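Local coordinates for hypothetical protein (PDB 2IL5) that is of unknown function but belongs to the family of Activator of Hsp90 ATPase homolog 1-like proteins, related to Bet v 1, at residues Phe43-Ser46 with Ala47-Lys51. Sequence-based numbering, arbitrary orientation.
Sequences FMTS and ARTNK
T45 and N50 meet through their polar side-chain atoms. N50 ND2 donates to T45 OG1 at 3.0 Å, with an N-H...O angle of 145°. T45 OG1 sits 20° out of the N50 amide plane. T45 OG1 is turned anti to the backbone N (chi1 -166°), which carries it across to N50, where it also rests 3.3 Å from N50 CB. N50 ND2 has a second acceptor, E52 O, so two bonds fix the turn of the amide.

Beside this pair, S46 O accepts from N50 N at 2.8 Å and closes an alpha-turn, a single turn of helix over 47-49. A weak bond from T49 N reaches the same oxygen. S46 OG and T49 OG1 lie 3.0 Å apart. Water 1 accepts from R48 N at 2.6 Å and makes a weak, longer contact to S46 OG.

D67 of strand 62-68 ties the two threonines together. Its OD1 is hydrogen-bonded to both T45 OG1, just before the turn, and T49 OG1, within it. The turn ends the loop between helix 36-39 and strand 50-55, an outermost strand of the antiparallel sheet. T45 and N50 pack on I65 of adjacent strand 62-68, while S46 touches K160 of helix 136-166.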
loop_
_atom_site.group_PDB
_atom_site.type_symbol
_atom_site.label_atom_id
_atom_site.label_comp_id
_atom_site.label_asym_id
_atom_site.label_seq_id
_atom_site.Cartn_x
_atom_site.Cartn_y
_atom_site.Cartn_z
ATOM N N PHE A 43 7.237 -2.150 -0.805
ATOM C CA PHE A 43 6.176 -1.187 -0.508
ATOM C C PHE A 43 6.552 0.203 -0.980
ATOM O O PHE A 43 7.280 0.903 -0.286
ATOM C CB PHE A 43 5.876 -1.169 0.993
ATOM C CG PHE A 43 4.649 -0.410 1.339
ATOM C CD1 PHE A 43 4.732 0.901 1.809
ATOM C CD2 PHE A 43 3.394 -0.989 1.176
ATOM C CE1 PHE A 43 3.572 1.628 2.114
ATOM C CE2 PHE A 43 2.233 -0.265 1.475
ATOM C CZ PHE A 43 2.339 1.045 1.950
HETATM N N MSE A 44 6.054 0.569 -2.166
HETATM C CA MSE A 44 6.357 1.838 -2.870
HETATM C C MSE A 44 7.833 2.032 -3.165
HETATM O O MSE A 44 8.288 3.128 -3.449
HETATM C CB MSE A 44 5.831 3.049 -2.092
HETATM C CG MSE A 44 4.481 2.859 -1.457
HETATM SE SE MSE A 44 3.050 3.388 -2.626
HETATM C CE MSE A 44 3.523 5.244 -3.051
ATOM N N THR A 45 8.584 0.948 -3.082
ATOM C CA THR A 45 9.994 1.012 -3.316
ATOM C C THR A 45 10.529 -0.380 -3.694
ATOM O O THR A 45 9.741 -1.320 -3.856
ATOM C CB THR A 45 10.658 1.619 -2.075
ATOM O OG1 THR A 45 12.002 2.008 -2.377
ATOM C CG2 THR A 45 10.578 0.663 -0.888
ATOM N N SER A 46 11.841 -0.509 -3.880
ATOM C CA SER A 46 12.459 -1.836 -4.072
ATOM C C SER A 46 13.886 -1.820 -3.554
ATOM O O SER A 46 14.416 -0.736 -3.236
ATOM C CB SER A 46 12.404 -2.293 -5.540
ATOM O OG SER A 46 13.222 -1.465 -6.331
ATOM N N ALA A 47 14.493 -3.011 -3.450
ATOM C CA ALA A 47 15.857 -3.143 -2.975
ATOM C C ALA A 47 16.812 -2.183 -3.679
ATOM O O ALA A 47 17.618 -1.514 -3.014
ATOM C CB ALA A 47 16.366 -4.605 -3.120
ATOM N N ARG A 48 16.696 -2.094 -5.011
ATOM C CA ARG A 48 17.615 -1.287 -5.807
ATOM C C ARG A 48 17.330 0.184 -5.901
ATOM O O ARG A 48 18.261 0.962 -6.064
ATOM C CB ARG A 48 17.825 -1.869 -7.206
ATOM C CG ARG A 48 18.898 -2.912 -7.170
ATOM C CD ARG A 48 19.126 -3.558 -8.517
ATOM N NE ARG A 48 20.064 -2.852 -9.386
ATOM C CZ ARG A 48 21.382 -2.787 -9.204
ATOM N NH1 ARG A 48 22.143 -2.156 -10.083
ATOM N NH2 ARG A 48 21.945 -3.329 -8.141
ATOM N N THR A 49 16.061 0.580 -5.821
ATOM C CA THR A 49 15.726 1.997 -5.918
ATOM C C THR A 49 15.572 2.682 -4.548
ATOM O O THR A 49 15.558 3.919 -4.463
ATOM C CB THR A 49 14.484 2.216 -6.778
ATOM O OG1 THR A 49 13.369 1.488 -6.221
ATOM C CG2 THR A 49 14.778 1.755 -8.231
ATOM N N ASN A 50 15.471 1.898 -3.477
ATOM C CA ASN A 50 15.318 2.506 -2.157
ATOM C C ASN A 50 16.520 3.357 -1.731
ATOM O O ASN A 50 17.675 2.898 -1.782
ATOM C CB ASN A 50 14.984 1.480 -1.090
ATOM C CG ASN A 50 14.508 2.127 0.195
ATOM O OD1 ASN A 50 15.134 1.948 1.242
ATOM N ND2 ASN A 50 13.394 2.905 0.127
ATOM N N LYS A 51 16.218 4.586 -1.306
ATOM C CA LYS A 51 17.206 5.559 -0.851
ATOM C C LYS A 51 17.263 5.584 0.665
ATOM O O LYS A 51 18.323 5.436 1.263
ATOM C CB LYS A 51 16.807 6.949 -1.316
ATOM C CG LYS A 51 17.226 7.332 -2.668
ATOM C CD LYS A 51 17.251 8.840 -2.762
ATOM C CE LYS A 51 18.566 9.421 -2.206
ATOM N NZ LYS A 51 19.797 9.000 -2.983
HETATM O O HOH W 1 15.506 -3.974 -6.433
#